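Local coordinates for protein transcriptional regulator (Streptococcus pneumoniae, PDB 2GNP) that probably regulates transcription in response to a sugar or sugar-phosphate effector bound by its putative sugar-binding domain, at residues 49-54 with 74-79; 123-128 with 204-209. All blocks are in the same frame, centred on the assembly; numbering follows the deposited sequence.

Interaction 1: residues 49-54 with 74-79; sequences GVLRNL and DLIHSK
At the C-terminal end of helix 36-54, Arg52 meets the chain that leaves helix 67-75, in the loop leading toward strand 85-88. Its side chain, extended from CG to NE, lies alongside His77 and ends in a side-on grip on one carbonyl: NE and NH2 both donate to Ser78 O, at 3.1 Å and 3.0 Å. That oxygen sits in the guanidinium plane, whereas relative to the carbonyl plane NE stands well above and NH2 is only slightly tilted. His77 ND1 adds a third bond to Ser78 O (2.8 Å), arriving on a lone pair, and a weak one joins Arg52 NE to His77 O. Over one guanidinium face run CB and CG of Lys79. The extended lysine chain then carries NZ back to the helix end, where it donates to Arg52 O (2.9 Å) and to Ile55 O; a water links NZ to Asn53 O. CG1 of Ile76, anti to the backbone N (chi1 -166°), lies against Arg52 CB (3.8 Å), and CD1 reaches Leu51 CB (4.0 Å), with Met109 of helix 102-113 touching both Leu51 and Ile76. The contact forms a helix-to-loop junction of a Rossmann-like alpha/beta fold.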
loop_
_atom_site.group_PDB
_atom_site.type_symbol
_atom_site.label_atom_id
_atom_site.label_comp_id
_atom_site.label_asym_id
_atom_site.label_seq_id
_atom_site.Cartn_x
_atom_site.Cartn_y
_atom_site.Cartn_z
ATOM N N GLY A 49 1.641 -13.901 -8.321
ATOM C CA GLY A 49 2.262 -14.121 -9.609
ATOM C C GLY A 49 2.863 -12.851 -10.203
ATOM O O GLY A 49 4.006 -12.844 -10.695
ATOM N N VAL A 50 2.062 -11.784 -10.159
ATOM C CA VAL A 50 2.506 -10.492 -10.662
ATOM C C VAL A 50 3.799 -10.067 -9.946
ATOM O O VAL A 50 4.807 -9.729 -10.587
ATOM C CB VAL A 50 1.441 -9.413 -10.510
ATOM C CG1 VAL A 50 2.114 -8.082 -10.653
ATOM C CG2 VAL A 50 0.307 -9.596 -11.567
ATOM N N LEU A 51 3.827 -10.151 -8.616
ATOM C CA LEU A 51 5.032 -9.673 -7.905
ATOM C C LEU A 51 6.282 -10.559 -8.196
ATOM O O LEU A 51 7.401 -10.070 -8.407
ATOM C CB LEU A 51 4.754 -9.617 -6.396
ATOM C CG LEU A 51 5.913 -9.123 -5.545
ATOM C CD1 LEU A 51 6.293 -7.690 -5.941
ATOM C CD2 LEU A 51 5.466 -9.120 -4.069
ATOM N N ARG A 52 6.084 -11.882 -8.214
ATOM C CA ARG A 52 7.199 -12.773 -8.452
ATOM C C ARG A 52 7.885 -12.428 -9.799
ATOM O O ARG A 52 9.112 -12.430 -9.941
ATOM C CB ARG A 52 6.746 -14.251 -8.381
ATOM C CG ARG A 52 7.870 -15.241 -8.716
ATOM C CD ARG A 52 7.454 -16.691 -8.528
ATOM N NE ARG A 52 8.618 -17.608 -8.561
ATOM C CZ ARG A 52 9.207 -18.092 -9.660
ATOM N NH1 ARG A 52 8.844 -17.677 -10.882
ATOM N NH2 ARG A 52 10.225 -18.939 -9.535
ATOM N N ASN A 53 7.059 -12.127 -10.813
ATOM C CA ASN A 53 7.584 -11.734 -12.124
ATOM C C ASN A 53 8.343 -10.406 -12.184
ATOM O O ASN A 53 9.202 -10.180 -13.061
ATOM C CB ASN A 53 6.432 -11.751 -13.129
ATOM C CG ASN A 53 6.146 -13.157 -13.632
ATOM O OD1 ASN A 53 7.033 -14.028 -13.579
ATOM N ND2 ASN A 53 4.921 -13.394 -14.126
ATOM N N LEU A 54 7.988 -9.511 -11.262
ATOM C CA LEU A 54 8.618 -8.208 -11.133
ATOM C C LEU A 54 9.971 -8.316 -10.471
ATOM O O LEU A 54 10.879 -7.533 -10.756
ATOM C CB LEU A 54 7.727 -7.238 -10.342
ATOM C CG LEU A 54 6.370 -6.821 -10.942
ATOM C CD1 LEU A 54 5.655 -5.840 -9.990
ATOM C CD2 LEU A 54 6.507 -6.245 -12.380
ATOM N N ASP A 74 1.943 -15.145 1.574
ATOM C CA ASP A 74 1.692 -16.585 1.877
ATOM C C ASP A 74 1.746 -17.430 0.584
ATOM O O ASP A 74 2.232 -18.601 0.567
ATOM C CB ASP A 74 0.311 -16.749 2.485
ATOM C CG ASP A 74 0.235 -16.381 3.949
ATOM O OD1 ASP A 74 1.263 -16.148 4.605
ATOM O OD2 ASP A 74 -0.912 -16.351 4.470
ATOM N N LEU A 75 1.232 -16.865 -0.515
ATOM C CA LEU A 75 1.145 -17.647 -1.773
ATOM C C LEU A 75 2.299 -17.590 -2.717
ATOM O O LEU A 75 2.461 -18.472 -3.597
ATOM C CB LEU A 75 -0.117 -17.274 -2.541
ATOM C CG LEU A 75 -1.442 -17.385 -1.794
ATOM C CD1 LEU A 75 -2.569 -17.040 -2.759
ATOM C CD2 LEU A 75 -1.653 -18.810 -1.191
ATOM N N ILE A 76 3.130 -16.537 -2.611
ATOM C CA ILE A 76 4.119 -16.339 -3.632
ATOM C C ILE A 76 5.168 -17.461 -3.637
ATOM O O ILE A 76 5.589 -17.930 -2.549
ATOM C CB ILE A 76 4.789 -14.928 -3.483
ATOM C CG1 ILE A 76 5.573 -14.558 -4.745
ATOM C CG2 ILE A 76 5.685 -14.880 -2.227
ATOM C CD1 ILE A 76 5.972 -13.056 -4.760
ATOM N N HIS A 77 5.600 -17.853 -4.845
ATOM C CA HIS A 77 6.618 -18.917 -5.000
ATOM C C HIS A 77 8.007 -18.353 -4.912
ATOM O O HIS A 77 8.301 -17.274 -5.482
ATOM C CB HIS A 77 6.466 -19.693 -6.335
ATOM C CG HIS A 77 7.191 -20.998 -6.321
ATOM N ND1 HIS A 77 8.508 -21.133 -6.726
ATOM C CD2 HIS A 77 6.805 -22.219 -5.875
ATOM C CE1 HIS A 77 8.898 -22.382 -6.528
ATOM N NE2 HIS A 77 7.880 -23.064 -6.033
ATOM N N SER A 78 8.898 -19.084 -4.240
ATOM C CA SER A 78 10.322 -18.691 -4.187
ATOM C C SER A 78 10.957 -18.546 -5.581
ATOM O O SER A 78 10.471 -19.116 -6.577
ATOM C CB SER A 78 11.119 -19.721 -3.371
ATOM O OG SER A 78 11.153 -20.950 -4.095
ATOM N N LYS A 79 12.032 -17.789 -5.664
ATOM C CA LYS A 79 12.807 -17.613 -6.917
ATOM C C LYS A 79 14.252 -17.327 -6.598
ATOM O O LYS A 79 14.551 -16.603 -5.639
ATOM C CB LYS A 79 12.186 -16.459 -7.718
ATOM C CG LYS A 79 12.779 -16.087 -9.078
ATOM C CD LYS A 79 12.128 -14.714 -9.516
ATOM C CE LYS A 79 12.201 -14.484 -11.004
ATOM N NZ LYS A 79 11.503 -13.202 -11.368
HETATM O O HOH W 1 11.394 -11.676 -13.837
#

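Interaction 2: residues 123-128 with 204-209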
loop_
_atom_site.group_PDB
_atom_site.type_symbol
_atom_site.label_atom_id
_atom_site.label_comp_id
_atom_site.label_asym_id
_atom_site.label_seq_id
_atom_site.Cartn_x
_atom_site.Cartn_y
_atom_site.Cartn_z
ATOM N N THR A 123 8.413 3.830 15.963
ATOM C CA THR A 123 6.953 3.927 15.954
ATOM C C THR A 123 6.486 4.852 14.828
ATOM O O THR A 123 7.107 5.902 14.573
ATOM C CB THR A 123 6.496 4.540 17.318
ATOM O OG1 THR A 123 6.928 3.667 18.382
ATOM C CG2 THR A 123 5.031 4.655 17.380
ATOM N N ILE A 124 5.406 4.458 14.166
ATOM C CA ILE A 124 4.990 5.147 12.940
ATOM C C ILE A 124 4.644 6.642 13.171
ATOM O O ILE A 124 5.004 7.471 12.360
ATOM C CB ILE A 124 3.821 4.366 12.244
ATOM C CG1 ILE A 124 3.318 5.074 10.971
ATOM C CG2 ILE A 124 2.691 4.122 13.207
ATOM C CD1 ILE A 124 4.373 5.222 9.881
ATOM N N VAL A 125 3.969 6.972 14.275
ATOM C CA VAL A 125 3.618 8.398 14.552
ATOM C C VAL A 125 4.305 8.843 15.864
ATOM O O VAL A 125 4.091 8.228 16.928
ATOM C CB VAL A 125 2.066 8.599 14.721
ATOM C CG1 VAL A 125 1.758 10.058 15.155
ATOM C CG2 VAL A 125 1.304 8.224 13.423
ATOM N N GLN A 126 5.120 9.902 15.762
ATOM C CA GLN A 126 5.837 10.423 16.913
ATOM C C GLN A 126 4.948 11.524 17.516
ATOM O O GLN A 126 4.034 12.050 16.837
ATOM C CB GLN A 126 7.197 10.994 16.502
ATOM C CG GLN A 126 8.117 9.999 15.794
ATOM C CD GLN A 126 8.627 8.948 16.746
ATOM O OE1 GLN A 126 8.636 7.735 16.435
ATOM N NE2 GLN A 126 9.066 9.392 17.945
ATOM N N GLU A 127 5.240 11.839 18.786
ATOM C CA GLU A 127 4.580 12.909 19.569
ATOM C C GLU A 127 4.635 14.302 18.936
ATOM O O GLU A 127 3.658 15.061 18.982
ATOM C CB GLU A 127 5.192 12.905 20.988
ATOM C CG GLU A 127 4.828 11.620 21.791
ATOM C CD GLU A 127 5.874 11.194 22.819
ATOM O OE1 GLU A 127 5.678 11.521 24.010
ATOM O OE2 GLU A 127 6.886 10.526 22.457
ATOM N N ASN A 128 5.755 14.642 18.316
ATOM C CA ASN A 128 5.914 15.917 17.641
ATOM C C ASN A 128 6.971 15.883 16.551
ATOM O O ASN A 128 7.683 14.895 16.397
ATOM C CB ASN A 128 6.242 17.034 18.639
ATOM C CG ASN A 128 7.511 16.771 19.412
ATOM O OD1 ASN A 128 8.583 16.502 18.843
ATOM N ND2 ASN A 128 7.407 16.850 20.730
ATOM N N GLU A 204 -0.954 18.641 7.727
ATOM C CA GLU A 204 0.511 18.784 7.796
ATOM C C GLU A 204 1.145 18.422 9.156
ATOM O O GLU A 204 2.260 17.846 9.205
ATOM C CB GLU A 204 0.866 20.225 7.418
ATOM C CG GLU A 204 2.313 20.526 7.275
ATOM C CD GLU A 204 2.490 21.997 6.946
ATOM O OE1 GLU A 204 2.774 22.769 7.877
ATOM O OE2 GLU A 204 2.262 22.360 5.774
ATOM N N ASN A 205 0.485 18.765 10.259
ATOM C CA ASN A 205 0.969 18.391 11.581
ATOM C C ASN A 205 1.245 16.882 11.766
ATOM O O ASN A 205 2.270 16.472 12.341
ATOM C CB ASN A 205 0.024 18.896 12.681
ATOM C CG ASN A 205 0.562 18.635 14.092
ATOM O OD1 ASN A 205 0.435 17.543 14.649
ATOM N ND2 ASN A 205 1.148 19.671 14.696
ATOM N N LEU A 206 0.322 16.055 11.312
ATOM C CA LEU A 206 0.556 14.594 11.430
ATOM C C LEU A 206 1.579 14.154 10.364
ATOM O O LEU A 206 2.450 13.315 10.649
ATOM C CB LEU A 206 -0.769 13.857 11.300
ATOM C CG LEU A 206 -0.721 12.317 11.360
ATOM C CD1 LEU A 206 -0.134 11.877 12.696
ATOM C CD2 LEU A 206 -2.138 11.742 11.096
ATOM N N GLN A 207 1.480 14.720 9.157
ATOM C CA GLN A 207 2.412 14.413 8.040
ATOM C C GLN A 207 3.853 14.505 8.543
ATOM O O GLN A 207 4.677 13.618 8.291
ATOM C CB GLN A 207 2.187 15.420 6.896
ATOM C CG GLN A 207 3.240 15.381 5.853
ATOM C CD GLN A 207 3.050 16.464 4.834
ATOM O OE1 GLN A 207 3.158 17.650 5.149
ATOM N NE2 GLN A 207 2.779 16.066 3.595
ATOM N N GLU A 208 4.142 15.584 9.269
ATOM C CA GLU A 208 5.518 15.887 9.753
ATOM C C GLU A 208 5.947 15.049 11.000
ATOM O O GLU A 208 7.100 15.103 11.464
ATOM C CB GLU A 208 5.651 17.447 9.970
ATOM C CG GLU A 208 5.396 18.222 8.683
ATOM C CD GLU A 208 5.784 19.710 8.722
ATOM O OE1 GLU A 208 5.657 20.309 9.803
ATOM O OE2 GLU A 208 6.197 20.237 7.651
ATOM N N ARG A 209 5.039 14.264 11.551
ATOM C CA ARG A 209 5.300 13.466 12.723
ATOM C C ARG A 209 5.444 11.970 12.339
ATOM O O ARG A 209 5.637 11.142 13.229
ATOM C CB ARG A 209 4.147 13.540 13.751
ATOM C CG ARG A 209 4.107 14.784 14.636
ATOM C CD ARG A 209 2.678 15.047 15.185
ATOM N NE ARG A 209 2.003 13.913 15.831
ATOM C CZ ARG A 209 0.690 13.778 15.879
ATOM N NH1 ARG A 209 -0.080 14.668 15.269
ATOM N NH2 ARG A 209 0.139 12.739 16.489
#
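The guanidinium of Arg209 has CD1 of Leu206 over one face, 3.7 Å above the plane and displaced toward the rim, while Gln126 O lies at its edge, in plane. NE donates to this oxygen over 2.9 Å, with an N-H...O angle of 165° and an approach nearly along the C=O axis. Val125 CG1 comes in obliquely to 3.4 Å from Arg209 NH2, and it also packs 3.6 Å from Leu206 CD1, the valine and leucine side chains crossing at about a right angle. The arginine is bent at chi3 (51°), which turns NE back toward the 123-128 backbone. The backbone of Gln126 is gripped at both its N-H and its C=O: its N donates almost straight to Arg209 O (2.9 Å, 174°), so a single arginine supplies the acceptor for Gln126 N and the donor for Gln126 O. At another corner of the guanidinium, NH1 bonds to Asn205 OD1 at 3.0 Å and forms a salt bridge with Asp177. The aliphatic part of Arg209 lies against the backbone, its CG 3.6 Å from Asn128 C, just where Asn128 caps helix 129-136 through Leu131 N. With its charge met by Asp177 and its N-H groups directed to Gln126 and Asn205, the buried arginine would be expected to hold a fixed orientation, tying the loop before helix 129-136 to the end of helix 204-207.

In the fold
Both segments of interaction 1 precede those of interaction 2 in the chain, and the two contacts lie on opposite sides of the chain's centre, with centres 34 Å apart and nearest atoms about 20 Å apart. Both fall within the one putative sugar-binding domain. The 49-54/74-79 contact belongs to the helical layer on one side of the mixed sheet, joining helix 36-54 to the exit of helix 67-75 near helix 102-113. The 123-128/204-209 contact instead ties the loop after strand 116-117 to a short helix following strand 193-195. The two contacts thus join different parts of the fold, spanning 19 intervening residues in the first case and 75 in the second.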